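Local coordinates for protein chitinase (Paenibacillus sp. FPU-7, PDB 5GZT) that probably hydrolyses chitin and chitodextrins at random internal beta-1,4 linkages between N-acetylglucosamine units, with two family 18 glycoside hydrolase regions in one chain, at residues Ala796-Asn801 / Val851-Trp856; Val967-Tyr972 / Leu1015-Ala1020; Thr494-Ala499 / Ala585-Leu590; Val363-Gly368 / Asp402-Asp407; Thr789-Ala794 / Pro845-Leu850. All coordinates share one frame; numbering follows the deposited sequence.

Contact 1 of 5, residues Ala796-Asn801 / Val851-Trp856; sequences ARIKDN and VSIGGW
Arg797 reaches over from strand 796-799 to hold the carbonyl oxygen of Gly854. Its CB leaves the backbone on the side turned from the other strand, with CG beside the backbone N, and the chain then doubles back through a bend at chi2 (-79°). Arg797 CD passes Gly854 O at 3.9 Å. NE and NH2 then grip that one oxygen side-on, Arg797 NE to Gly854 O and Arg797 NH2 to Gly854 O both being 2.9 Å. The oxygen lies near the guanidinium plane, but both nitrogens come to it from the same face of its own carbonyl plane, NE well above it. NH1 points on to one water, 2.7 Å from Arg797 NH1, and forms a salt bridge with Asp809; a second water takes NH2, and both waters donate to Trp856 O. Gly854 belongs to a Ser-x-Gly-Gly sequence like that on the third strand of family 18 TIM barrels, and 796-799 is part of the second. The two strands run parallel, splaying by 40°, through Ala796 N to Ser852 O (2.9 Å) and Gly854 N to Ala796 O (3.0 Å). On the Ala796 and Ile853 face, Ala796 CB touches Val851 CG2 at 3.8 Å, and the side chains of Ile798 and Ile853 cross at about a right angle, Ile798 CG1 meeting Ile853 CG2 at 3.9 Å. Helix 868-884 packs over this patch.

Contact 2 of 5, residues Val967-Tyr972 / Leu1015-Ala1020; sequences VMTYDY and LVIGGA
The Tyr970 ring meets strand 1015-1020 with the CD2-CE2 side. Gly1018 lies at the ring edge, its carbonyl carbon in the ring plane, while Met968 CA of the same loop sits over one face, displaced toward the rim. Ala1020 CB approaches obliquely, 3.9 Å from Tyr970 CG, and Gly1019 O comes to 3.6 Å from Tyr970 CE2, also at a slant. A chi1 of 54° sets CG between the backbone N and carbonyl carbon and brings the ring against Gly1018 to Ala1020. The neighbouring ring, Tyr972, carries Tyr970 CA over the centre of one face. The pair of segments joins the end of the sixth strand to the seventh strand of the second family 18 TIM barrel, and Met968 to Asp971 match the Met-x-Tyr-Asp sequence whose tyrosine and aspartate line the substrate cleft in relatives. The chain leaves the barrel wall here through two successive inverse gamma turns, centred on Met968 and Thr969. Val967 N still bonds to Val1016 O (3.0 Å) as a strand would, but beyond it a side chain takes over: Thr969 OG1 donates to Gly1018 O at 2.7 Å, in the carbonyl plane and on a lone pair. Lys1099 gives the same oxygen a further bond. Glycine at 1018 suits this close approach, for a CB there would clash with Val967 O. At the start of the pairing, Val967 CG2 packs on Leu1015 CD2 at 3.9 Å.

Contact 3 of 5, residues Thr494-Ala499 / Ala585-Leu590; sequences TSHHTA and AKAPYL
His496 lays one face of its imidazole on the methyl of Ala587, a CH-pi contact in which Ala587 CB stands 4.0 Å from the ring centroid and 24° off its normal, displaced toward the ND1 side. Tyr589 meets the same ring at its edge: Tyr589 CD1 is in the imidazole plane, 3.8 Å from His496 CE1, and the two rings are set obliquely, their planes at 61°. Ala585 comes in obliquely, its CB 3.6 Å from His496 CD2. With CG anti to the carbonyl carbon (chi1 -55°), the ring reaches across to strand 587-590. Both nitrogens are engaged: a water 2.8 Å from His496 ND1 also donates to Pro588 O, and NE2 is hydrogen-bonded to Asp582. An alanine in place of His496 would probably cost Asp582 OD2 its bond from the ring and the water one of its two partners, and open a gap beside the methyls of Ala585 and Ala587 and the Tyr589 ring. Beside the imidazole, Ala499 CB rests on Ala585 CB at 3.9 Å. Lys586 and Ala587 form a G1 beta bulge opposite Asp582; the methyls of Ala585 and Ala587 point to the loop. Strand 587-591 runs between 578-582 and 596-598 in an antiparallel sheet, consistent with the insertion domain of family 18 chitinases, and the contact ties it to the loop that leads from barrel strand 478-481 toward helix 510-519.

Contact 4 of 5, residues Val363-Gly368 / Asp402-Asp407; sequences VLVSIG and DGIDLD
Asp402 OD2 is held by two groups: it accepts from Val363 N at 2.9 Å, on the lone pair away from its sister oxygen, and forms a salt bridge with Lys355. The backbone answers with Asp402 N to Val363 O, also 2.9 Å and almost straight at 176°, so the carboxylate and the peptide group of one residue clasp one valine where the strand pair begins. Lys449 meets the other carboxylate oxygen. From there the parallel ladder runs through a weak bond from Val365 N to Gly403 O, then Asp405 N to Val365 O, Ile367 N to Asp405 O (2.9 Å) and Asp407 N to Ile367 O. Asp402, Asp405 and Asp407 are the three aspartates of the Asp-x-x-Asp-x-Asp-x-Glu signature of family 18, which in relatives ends on the catalytic acid. Ser366, with OG anti to the backbone N (chi1 175°), reaches across on the Asp405 face and donates to Asp405 OD2 at 2.9 Å; its OG also lies 3.0 Å from Asp407 OD2, an oxygen that Tyr282 binds. Ser366 probably helps to position the second aspartate of the signature. On the other face, Ile367 CD1 touches both Ile404 CG2 (3.7 Å) and Leu406 CD2 (3.9 Å), Ile367 and Leu406 running side by side. Helix 382-398 covers this apolar face with Phe388, Ala392 and Phe395, while strands 303-312 and 452-457 flank the pair as the neighbouring staves of the barrel.

Contact 5 of 5, residues Thr789-Ala794 / Pro845-Leu850; sequences THINYA and PSLKVL
His790 and Lys848 extend side by side on one face of a parallel strand pair, and Lys848 CB sits over the imidazole, 4.1 Å from the ring centroid in a CH-pi contact. His790 CG is anti to the carbonyl carbon (chi1 -69°), which sets the ring beside Lys848. Leu850 CD1 closes the ring edge, 3.9 Å from His790 CD2. On the opposite face, Ile791 CG2 lies along Val849 CG1 (4.1 Å), and Ile791 CD1 meets Leu847 CD2 at 4.0 Å. Four backbone bonds set this register: Lys848 N to Thr789 O, Ile791 N to Lys848 O (2.8 Å), Leu850 N to Ile791 O and Tyr793 N to Leu850 O. Where the strands begin, a water donates to both Thr789 O and Ser846 O. Two hydrogen bonds fix the imidazole: Thr789 OG1, in its plane, bonds His790 ND1 at 2.7 Å, and Glu938 takes NE2. Farther out, Leu766 N holds Thr789 OG1. A leucine in place of His790 would probably leave Thr789 OG1 and Glu938 without these bonds and take away the flat face on which Lys848 CB rests. The pair begins the second and third strands of the second TIM barrel, with helix 830-843 packed on the Ile791 face. The two bonds are likely to lock the ring's rotation. Its charge is not seen; Glu938 would tend to favour protonation, while Lys848 NZ lies 5.7 Å from His790 NE2 and would oppose it.

Contacts 1 and 5 are successive lengths of one strand pair, 790-799 with 848-854, their centres 18 Å apart; they meet where Ser852 N lies 3.0 Å from Tyr793 O, a probable hydrogen bond. Contact 2 belongs to the same barrel, about 8 Å from each of them by nearest atoms. Contact 4, its centre about 63 Å from that of contact 1, is in the other barrel and carries the aspartates of a sequence that in relatives ends on the catalytic acid. Contact 3 lies about 29 Å from contact 4 between centres, in what is probably the insertion domain of the first barrel. The sodium ion, bound by Glu44, Thr50, Phe52 and Ser72 in the N-terminal region, belongs to none of the five.

Contact 1 of 5, residues Ala796-Asn801 / Val851-Trp856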
# COMPACT_ATOMS: atom_id res chain seq x y z
N ALA B 796 -6.22 -16.89 52.07
CA ALA B 796 -6.48 -18.24 52.54
C ALA B 796 -6.01 -19.22 51.46
O ALA B 796 -5.79 -18.83 50.32
CB ALA B 796 -7.94 -18.43 52.83
N ARG B 797 -5.80 -20.45 51.82
CA ARG B 797 -5.22 -21.46 50.91
C ARG B 797 -6.03 -22.68 50.98
O ARG B 797 -7.00 -22.75 51.78
CB ARG B 797 -3.76 -21.76 51.28
CG ARG B 797 -2.84 -20.54 51.08
CD ARG B 797 -2.56 -20.48 49.61
NE ARG B 797 -2.22 -19.19 49.09
CZ ARG B 797 -0.99 -18.75 48.77
NH1 ARG B 797 0.11 -19.40 49.11
NH2 ARG B 797 -0.89 -17.60 48.16
N ILE B 798 -5.74 -23.62 50.12
CA ILE B 798 -6.51 -24.83 50.04
C ILE B 798 -5.56 -25.98 50.42
O ILE B 798 -4.51 -26.20 49.78
CB ILE B 798 -7.03 -25.04 48.66
CG1 ILE B 798 -7.95 -23.89 48.21
CG2 ILE B 798 -7.80 -26.37 48.52
CD1 ILE B 798 -8.33 -23.95 46.70
N LYS B 799 -5.97 -26.74 51.45
CA LYS B 799 -5.25 -27.97 51.86
C LYS B 799 -6.28 -29.07 52.10
O LYS B 799 -7.25 -28.87 52.89
CB LYS B 799 -4.37 -27.72 53.08
CG LYS B 799 -3.59 -29.00 53.43
CD LYS B 799 -2.95 -28.90 54.79
CE LYS B 799 -2.32 -30.24 55.18
NZ LYS B 799 -1.81 -30.24 56.56
N ASP B 800 -6.12 -30.20 51.37
CA ASP B 800 -6.98 -31.38 51.52
C ASP B 800 -8.44 -31.01 51.14
O ASP B 800 -9.42 -31.45 51.73
CB ASP B 800 -6.93 -31.96 52.94
CG ASP B 800 -5.56 -32.61 53.30
OD1 ASP B 800 -4.75 -32.89 52.38
OD2 ASP B 800 -5.34 -32.78 54.52
N ASN B 801 -8.53 -30.15 50.13
CA ASN B 801 -9.76 -29.66 49.69
C ASN B 801 -10.58 -28.89 50.73
O ASN B 801 -11.81 -28.78 50.58
CB ASN B 801 -10.60 -30.78 49.07
CG ASN B 801 -11.46 -30.21 47.92
OD1 ASN B 801 -10.99 -29.33 47.18
ND2 ASN B 801 -12.67 -30.60 47.84
N VAL B 851 -12.44 -12.51 51.91
CA VAL B 851 -11.27 -13.38 51.94
C VAL B 851 -10.90 -13.79 50.54
O VAL B 851 -11.76 -14.27 49.82
CB VAL B 851 -11.49 -14.60 52.90
CG1 VAL B 851 -12.71 -15.49 52.52
CG2 VAL B 851 -10.28 -15.49 52.89
N SER B 852 -9.64 -13.57 50.15
CA SER B 852 -9.14 -14.06 48.92
C SER B 852 -8.54 -15.42 49.17
O SER B 852 -7.55 -15.54 49.91
CB SER B 852 -8.07 -13.15 48.32
OG SER B 852 -8.65 -11.90 47.99
N ILE B 853 -9.05 -16.41 48.45
CA ILE B 853 -8.53 -17.74 48.45
C ILE B 853 -7.74 -17.95 47.24
O ILE B 853 -8.25 -17.83 46.12
CB ILE B 853 -9.71 -18.78 48.45
CG1 ILE B 853 -10.66 -18.48 49.63
CG2 ILE B 853 -9.19 -20.20 48.62
CD1 ILE B 853 -11.92 -19.36 49.74
N GLY B 854 -6.48 -18.30 47.44
CA GLY B 854 -5.55 -18.64 46.39
C GLY B 854 -4.37 -17.75 46.33
O GLY B 854 -3.72 -17.48 47.37
N GLY B 855 -4.14 -17.21 45.12
CA GLY B 855 -2.98 -16.37 44.85
C GLY B 855 -1.90 -17.17 44.18
O GLY B 855 -2.10 -18.35 43.77
N TRP B 856 -0.75 -16.54 44.07
CA TRP B 856 0.38 -17.03 43.25
C TRP B 856 0.88 -18.34 43.84
O TRP B 856 1.07 -18.44 45.04
CB TRP B 856 1.53 -16.01 43.25
CG TRP B 856 2.72 -16.58 42.51
CD1 TRP B 856 3.86 -17.14 43.08
CD2 TRP B 856 2.82 -16.81 41.12
NE1 TRP B 856 4.64 -17.68 42.11
CE2 TRP B 856 4.04 -17.48 40.89
CE3 TRP B 856 2.00 -16.50 40.03
CZ2 TRP B 856 4.50 -17.81 39.61
CZ3 TRP B 856 2.41 -16.83 38.77
CH2 TRP B 856 3.68 -17.49 38.54
O HOH W 1 2.09 -19.23 47.32
O HOH W 2 1.22 -16.11 46.89

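Contact 2 of 5, residues Val967-Tyr972 / Leu1015-Ala1020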
# COMPACT_ATOMS: atom_id res chain seq x y z
N VAL B 967 -9.39 -7.13 37.64
CA VAL B 967 -8.54 -7.52 36.56
C VAL B 967 -7.13 -6.95 36.87
O VAL B 967 -6.94 -5.74 37.17
CB VAL B 967 -9.01 -6.99 35.18
CG1 VAL B 967 -8.17 -7.57 34.02
CG2 VAL B 967 -10.46 -7.33 35.00
N MET B 968 -6.15 -7.86 36.77
CA MET B 968 -4.76 -7.57 37.09
C MET B 968 -4.11 -6.88 35.86
O MET B 968 -3.36 -7.50 35.11
CB MET B 968 -4.04 -8.89 37.53
CG MET B 968 -4.58 -9.34 38.91
SD MET B 968 -3.75 -10.87 39.49
CE MET B 968 -4.36 -12.13 38.43
N THR B 969 -4.43 -5.60 35.71
CA THR B 969 -4.01 -4.77 34.56
C THR B 969 -2.60 -4.23 34.94
O THR B 969 -2.39 -3.01 35.23
CB THR B 969 -5.06 -3.66 34.33
OG1 THR B 969 -5.37 -3.06 35.59
CG2 THR B 969 -6.32 -4.23 33.67
N TYR B 970 -1.68 -5.19 35.04
CA TYR B 970 -0.29 -4.94 35.47
C TYR B 970 0.55 -6.19 35.22
O TYR B 970 0.04 -7.14 34.66
CB TYR B 970 -0.20 -4.33 36.85
CG TYR B 970 -0.93 -5.09 37.95
CD1 TYR B 970 -0.51 -6.37 38.36
CD2 TYR B 970 -1.97 -4.51 38.61
CE1 TYR B 970 -1.15 -7.04 39.42
CE2 TYR B 970 -2.64 -5.18 39.63
CZ TYR B 970 -2.24 -6.42 40.02
OH TYR B 970 -2.92 -6.97 41.01
N ASP B 971 1.86 -6.17 35.50
CA ASP B 971 2.76 -7.27 35.14
C ASP B 971 2.75 -7.64 33.69
O ASP B 971 3.02 -8.80 33.34
CB ASP B 971 2.43 -8.56 35.90
CG ASP B 971 2.50 -8.42 37.40
OD1 ASP B 971 3.34 -7.66 37.92
OD2 ASP B 971 1.68 -9.08 38.11
N TYR B 972 2.47 -6.68 32.81
CA TYR B 972 2.45 -6.95 31.39
C TYR B 972 3.83 -7.33 30.77
O TYR B 972 3.90 -8.04 29.77
CB TYR B 972 1.93 -5.74 30.62
CG TYR B 972 0.54 -5.21 30.98
CD1 TYR B 972 -0.52 -6.05 31.23
CD2 TYR B 972 0.29 -3.83 30.89
CE1 TYR B 972 -1.76 -5.53 31.54
CE2 TYR B 972 -0.94 -3.31 31.17
CZ TYR B 972 -1.99 -4.20 31.45
OH TYR B 972 -3.22 -3.68 31.73
N LEU B 1015 -16.34 -5.17 35.92
CA LEU B 1015 -14.91 -5.05 35.76
C LEU B 1015 -14.31 -4.03 36.72
O LEU B 1015 -14.86 -2.98 36.94
CB LEU B 1015 -14.53 -4.65 34.32
CG LEU B 1015 -14.88 -5.70 33.25
CD1 LEU B 1015 -14.65 -5.14 31.82
CD2 LEU B 1015 -14.07 -6.94 33.47
N VAL B 1016 -13.16 -4.37 37.25
CA VAL B 1016 -12.45 -3.52 38.15
C VAL B 1016 -11.04 -3.36 37.59
O VAL B 1016 -10.36 -4.36 37.33
CB VAL B 1016 -12.43 -4.10 39.60
CG1 VAL B 1016 -11.60 -3.18 40.51
CG2 VAL B 1016 -13.84 -4.14 40.14
N ILE B 1017 -10.60 -2.10 37.46
CA ILE B 1017 -9.26 -1.83 36.88
C ILE B 1017 -8.23 -1.88 38.00
O ILE B 1017 -8.49 -1.49 39.13
CB ILE B 1017 -9.20 -0.46 36.16
CG1 ILE B 1017 -7.87 -0.29 35.44
CG2 ILE B 1017 -9.46 0.65 37.17
CD1 ILE B 1017 -7.78 0.97 34.50
N GLY B 1018 -7.05 -2.42 37.68
CA GLY B 1018 -6.04 -2.76 38.66
C GLY B 1018 -4.83 -1.79 38.59
O GLY B 1018 -4.28 -1.52 37.50
N GLY B 1019 -4.49 -1.26 39.74
CA GLY B 1019 -3.23 -0.53 39.96
C GLY B 1019 -2.21 -1.37 40.75
O GLY B 1019 -2.58 -2.19 41.66
N ALA B 1020 -0.91 -1.15 40.45
CA ALA B 1020 0.18 -1.90 41.10
C ALA B 1020 1.02 -0.90 41.89
O ALA B 1020 1.53 0.08 41.31
CB ALA B 1020 1.05 -2.51 40.05

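Contact 3 of 5, residues Thr494-Ala499 / Ala585-Leu590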
# COMPACT_ATOMS: atom_id res chain seq x y z
N THR B 494 -17.36 25.25 -5.08
CA THR B 494 -16.90 24.16 -4.27
C THR B 494 -17.19 22.80 -4.92
O THR B 494 -18.19 22.62 -5.66
CB THR B 494 -17.51 24.19 -2.86
OG1 THR B 494 -18.93 24.02 -2.97
CG2 THR B 494 -17.26 25.50 -2.13
N SER B 495 -16.32 21.84 -4.65
CA SER B 495 -16.60 20.47 -5.00
C SER B 495 -15.74 19.54 -4.18
O SER B 495 -15.12 19.93 -3.22
CB SER B 495 -16.41 20.25 -6.53
OG SER B 495 -17.01 19.01 -6.95
N HIS B 496 -15.77 18.27 -4.52
CA HIS B 496 -14.96 17.23 -3.83
C HIS B 496 -13.63 17.15 -4.43
O HIS B 496 -13.50 17.19 -5.68
CB HIS B 496 -15.62 15.84 -3.97
CG HIS B 496 -17.03 15.80 -3.48
ND1 HIS B 496 -17.36 16.05 -2.16
CD2 HIS B 496 -18.19 15.60 -4.14
CE1 HIS B 496 -18.68 16.04 -2.04
NE2 HIS B 496 -19.21 15.73 -3.22
N HIS B 497 -12.58 17.04 -3.62
CA HIS B 497 -11.20 16.93 -4.12
C HIS B 497 -10.69 15.51 -4.34
O HIS B 497 -9.68 15.34 -5.05
CB HIS B 497 -10.22 17.78 -3.25
CG HIS B 497 -9.38 17.03 -2.27
ND1 HIS B 497 -9.67 16.95 -0.92
CD2 HIS B 497 -8.17 16.48 -2.42
CE1 HIS B 497 -8.71 16.30 -0.30
NE2 HIS B 497 -7.76 16.04 -1.19
N THR B 498 -11.34 14.52 -3.71
CA THR B 498 -10.81 13.18 -3.75
C THR B 498 -11.97 12.15 -3.73
O THR B 498 -11.85 11.06 -3.24
CB THR B 498 -9.72 12.93 -2.70
OG1 THR B 498 -9.03 11.67 -2.98
CG2 THR B 498 -10.28 12.92 -1.27
N ALA B 499 -13.07 12.52 -4.37
CA ALA B 499 -14.24 11.61 -4.35
C ALA B 499 -14.09 10.35 -5.16
O ALA B 499 -13.38 10.36 -6.18
CB ALA B 499 -15.44 12.37 -4.85
N ALA B 585 -21.36 10.82 -4.81
CA ALA B 585 -19.91 10.80 -4.89
C ALA B 585 -19.26 9.87 -3.90
O ALA B 585 -18.14 9.42 -4.12
CB ALA B 585 -19.36 12.19 -4.64
N LYS B 586 -19.95 9.58 -2.78
CA LYS B 586 -19.39 8.79 -1.64
C LYS B 586 -18.24 9.55 -0.95
O LYS B 586 -17.20 8.99 -0.73
CB LYS B 586 -19.00 7.39 -1.99
CG LYS B 586 -20.11 6.63 -2.72
CD LYS B 586 -21.44 6.48 -1.96
CE LYS B 586 -22.36 5.57 -2.78
NZ LYS B 586 -23.61 5.52 -2.06
N ALA B 587 -18.48 10.81 -0.59
CA ALA B 587 -17.49 11.67 -0.01
C ALA B 587 -18.10 12.56 1.07
O ALA B 587 -19.18 13.14 0.89
CB ALA B 587 -16.88 12.58 -1.05
N PRO B 588 -17.34 12.81 2.13
CA PRO B 588 -17.83 13.69 3.18
C PRO B 588 -17.28 15.10 2.97
O PRO B 588 -16.23 15.27 2.31
CB PRO B 588 -17.15 13.10 4.42
CG PRO B 588 -15.73 12.74 3.85
CD PRO B 588 -16.01 12.27 2.42
N TYR B 589 -17.97 16.09 3.56
CA TYR B 589 -17.49 17.44 3.57
C TYR B 589 -18.09 18.13 4.78
O TYR B 589 -19.03 17.56 5.42
CB TYR B 589 -17.90 18.16 2.28
CG TYR B 589 -19.35 18.18 1.98
CD1 TYR B 589 -19.96 17.12 1.41
CD2 TYR B 589 -20.12 19.31 2.17
CE1 TYR B 589 -21.32 17.14 1.11
CE2 TYR B 589 -21.46 19.34 1.80
CZ TYR B 589 -22.04 18.26 1.23
OH TYR B 589 -23.36 18.25 0.84
N LEU B 590 -17.43 19.21 5.18
CA LEU B 590 -17.94 20.07 6.26
C LEU B 590 -18.36 21.42 5.75
O LEU B 590 -17.74 21.96 4.79
CB LEU B 590 -16.84 20.31 7.23
CG LEU B 590 -16.12 19.03 7.71
CD1 LEU B 590 -15.07 19.46 8.76
CD2 LEU B 590 -17.12 18.08 8.37
O HOH W 3 -15.27 15.74 -0.34

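Contact 4 of 5, residues Val363-Gly368 / Asp402-Asp407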
# COMPACT_ATOMS: atom_id res chain seq x y z
N VAL B 363 10.14 -0.84 1.14
CA VAL B 363 10.37 0.57 1.28
C VAL B 363 10.98 1.09 0.03
O VAL B 363 12.02 0.62 -0.34
CB VAL B 363 11.30 0.91 2.47
CG1 VAL B 363 11.44 2.43 2.60
CG2 VAL B 363 10.80 0.32 3.80
N LEU B 364 10.37 2.08 -0.61
CA LEU B 364 10.93 2.67 -1.80
C LEU B 364 11.27 4.11 -1.62
O LEU B 364 10.70 4.78 -0.77
CB LEU B 364 9.99 2.55 -2.97
CG LEU B 364 9.73 1.15 -3.61
CD1 LEU B 364 8.89 0.21 -2.76
CD2 LEU B 364 9.04 1.37 -4.93
N VAL B 365 12.15 4.62 -2.47
CA VAL B 365 12.46 6.01 -2.46
C VAL B 365 11.60 6.57 -3.51
O VAL B 365 11.58 6.06 -4.61
CB VAL B 365 13.94 6.37 -2.75
CG1 VAL B 365 14.50 5.73 -4.02
CG2 VAL B 365 14.07 7.89 -2.92
N SER B 366 10.90 7.67 -3.19
CA SER B 366 10.14 8.37 -4.16
C SER B 366 10.88 9.64 -4.52
O SER B 366 11.24 10.44 -3.67
CB SER B 366 8.70 8.64 -3.63
OG SER B 366 8.01 9.42 -4.57
N ILE B 367 11.07 9.86 -5.81
CA ILE B 367 11.94 10.93 -6.23
C ILE B 367 11.16 11.94 -6.86
O ILE B 367 10.51 11.60 -7.80
CB ILE B 367 13.01 10.39 -7.26
CG1 ILE B 367 13.81 9.26 -6.59
CG2 ILE B 367 13.93 11.54 -7.70
CD1 ILE B 367 14.63 8.44 -7.53
N GLY B 368 11.23 13.20 -6.42
CA GLY B 368 10.51 14.26 -7.13
C GLY B 368 9.49 14.94 -6.19
O GLY B 368 9.88 15.40 -5.09
N ASP B 402 13.87 -1.17 -1.58
CA ASP B 402 13.31 -2.20 -2.37
C ASP B 402 12.89 -1.74 -3.71
O ASP B 402 12.31 -2.51 -4.48
CB ASP B 402 12.18 -2.81 -1.62
CG ASP B 402 12.60 -3.40 -0.30
OD1 ASP B 402 13.38 -4.37 -0.33
OD2 ASP B 402 12.14 -2.93 0.79
N GLY B 403 13.17 -0.50 -4.07
CA GLY B 403 12.77 -0.04 -5.39
C GLY B 403 12.72 1.46 -5.50
O GLY B 403 13.08 2.15 -4.56
N ILE B 404 12.26 1.95 -6.64
CA ILE B 404 12.33 3.37 -6.96
C ILE B 404 10.96 3.73 -7.54
O ILE B 404 10.43 3.02 -8.45
CB ILE B 404 13.35 3.66 -8.09
CG1 ILE B 404 14.79 3.34 -7.65
CG2 ILE B 404 13.35 5.10 -8.56
CD1 ILE B 404 15.78 3.36 -8.83
N ASP B 405 10.48 4.90 -7.13
CA ASP B 405 9.27 5.50 -7.69
C ASP B 405 9.57 6.90 -8.19
O ASP B 405 10.22 7.64 -7.51
CB ASP B 405 8.11 5.45 -6.61
CG ASP B 405 6.98 6.39 -6.94
OD1 ASP B 405 6.19 6.00 -7.82
OD2 ASP B 405 6.96 7.52 -6.42
N LEU B 406 9.08 7.32 -9.35
CA LEU B 406 9.27 8.70 -9.76
C LEU B 406 7.98 9.44 -9.73
O LEU B 406 6.98 8.95 -10.28
CB LEU B 406 9.76 8.81 -11.18
CG LEU B 406 11.07 8.08 -11.61
CD1 LEU B 406 11.43 8.59 -12.98
CD2 LEU B 406 12.17 8.32 -10.61
N ASP B 407 8.01 10.65 -9.16
CA ASP B 407 6.88 11.58 -9.13
C ASP B 407 7.28 12.85 -9.80
O ASP B 407 7.57 13.90 -9.12
CB ASP B 407 6.36 11.87 -7.67
CG ASP B 407 5.95 10.61 -6.93
OD1 ASP B 407 6.07 9.50 -7.56
OD2 ASP B 407 5.51 10.71 -5.72

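Contact 5 of 5, residues Thr789-Ala794 / Pro845-Leu850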
# COMPACT_ATOMS: atom_id res chain seq x y z
N THR B 789 -13.67 1.10 49.97
CA THR B 789 -14.99 0.48 50.12
C THR B 789 -14.81 -1.00 50.38
O THR B 789 -15.73 -1.67 50.89
CB THR B 789 -15.85 0.65 48.86
OG1 THR B 789 -15.25 -0.04 47.77
CG2 THR B 789 -15.97 2.22 48.53
N HIS B 790 -13.69 -1.54 49.91
CA HIS B 790 -13.50 -3.01 49.93
C HIS B 790 -12.06 -3.32 50.29
O HIS B 790 -11.12 -2.57 49.97
CB HIS B 790 -13.83 -3.71 48.58
CG HIS B 790 -15.27 -3.74 48.19
ND1 HIS B 790 -15.99 -2.62 47.89
CD2 HIS B 790 -16.15 -4.79 48.07
CE1 HIS B 790 -17.24 -2.95 47.61
NE2 HIS B 790 -17.35 -4.27 47.69
N ILE B 791 -11.90 -4.42 50.98
CA ILE B 791 -10.62 -5.08 51.19
C ILE B 791 -10.64 -6.50 50.77
O ILE B 791 -11.60 -7.22 51.13
CB ILE B 791 -10.28 -5.07 52.69
CG1 ILE B 791 -9.91 -3.62 53.12
CG2 ILE B 791 -9.08 -6.02 52.97
CD1 ILE B 791 -9.79 -3.41 54.62
N ASN B 792 -9.63 -6.94 50.05
CA ASN B 792 -9.38 -8.36 49.91
C ASN B 792 -8.22 -8.81 50.85
O ASN B 792 -7.15 -8.27 50.76
CB ASN B 792 -8.95 -8.77 48.47
CG ASN B 792 -10.12 -8.88 47.49
OD1 ASN B 792 -11.29 -8.73 47.84
ND2 ASN B 792 -9.79 -9.00 46.22
N TYR B 793 -8.44 -9.78 51.73
CA TYR B 793 -7.38 -10.30 52.61
C TYR B 793 -6.66 -11.41 51.91
O TYR B 793 -7.27 -12.42 51.60
CB TYR B 793 -7.97 -10.79 53.93
CG TYR B 793 -6.96 -11.22 54.93
CD1 TYR B 793 -6.24 -10.28 55.69
CD2 TYR B 793 -6.65 -12.56 55.10
CE1 TYR B 793 -5.28 -10.69 56.65
CE2 TYR B 793 -5.69 -12.99 56.06
CZ TYR B 793 -5.01 -12.05 56.82
OH TYR B 793 -4.13 -12.51 57.75
N ALA B 794 -5.37 -11.20 51.57
CA ALA B 794 -4.52 -12.16 50.90
C ALA B 794 -3.68 -12.92 51.96
O ALA B 794 -3.01 -12.27 52.72
CB ALA B 794 -3.59 -11.37 50.01
N PRO B 845 -18.51 1.40 58.84
CA PRO B 845 -19.47 0.30 58.86
C PRO B 845 -19.97 -0.18 57.49
O PRO B 845 -20.60 -1.22 57.43
CB PRO B 845 -20.65 0.89 59.65
CG PRO B 845 -20.00 1.93 60.51
CD PRO B 845 -19.06 2.58 59.54
N SER B 846 -19.78 0.63 56.45
CA SER B 846 -20.08 0.19 55.07
C SER B 846 -18.89 -0.60 54.42
O SER B 846 -19.06 -1.22 53.34
CB SER B 846 -20.53 1.42 54.27
OG SER B 846 -19.41 2.21 54.00
N LEU B 847 -17.70 -0.64 55.04
CA LEU B 847 -16.60 -1.42 54.50
C LEU B 847 -16.99 -2.88 54.28
O LEU B 847 -17.61 -3.45 55.14
CB LEU B 847 -15.43 -1.36 55.44
CG LEU B 847 -14.16 -2.10 55.05
CD1 LEU B 847 -13.54 -1.54 53.77
CD2 LEU B 847 -13.18 -1.95 56.16
N LYS B 848 -16.63 -3.44 53.14
CA LYS B 848 -16.66 -4.88 52.89
C LYS B 848 -15.28 -5.49 52.88
O LYS B 848 -14.38 -5.03 52.20
CB LYS B 848 -17.48 -5.15 51.59
CG LYS B 848 -18.93 -4.65 51.85
CD LYS B 848 -19.88 -4.77 50.71
CE LYS B 848 -21.36 -4.95 51.16
NZ LYS B 848 -21.98 -6.14 50.41
N VAL B 849 -15.12 -6.56 53.64
CA VAL B 849 -13.87 -7.29 53.71
C VAL B 849 -14.12 -8.72 53.24
O VAL B 849 -14.85 -9.45 53.89
CB VAL B 849 -13.39 -7.33 55.16
CG1 VAL B 849 -12.02 -7.90 55.21
CG2 VAL B 849 -13.38 -5.92 55.75
N LEU B 850 -13.42 -9.13 52.18
CA LEU B 850 -13.59 -10.42 51.59
C LEU B 850 -12.31 -11.20 51.87
O LEU B 850 -11.22 -10.65 52.04
CB LEU B 850 -13.78 -10.33 50.08
CG LEU B 850 -15.11 -9.80 49.55
CD1 LEU B 850 -15.00 -8.31 49.44
CD2 LEU B 850 -15.31 -10.39 48.15
O HOH W 4 -18.32 -0.84 51.01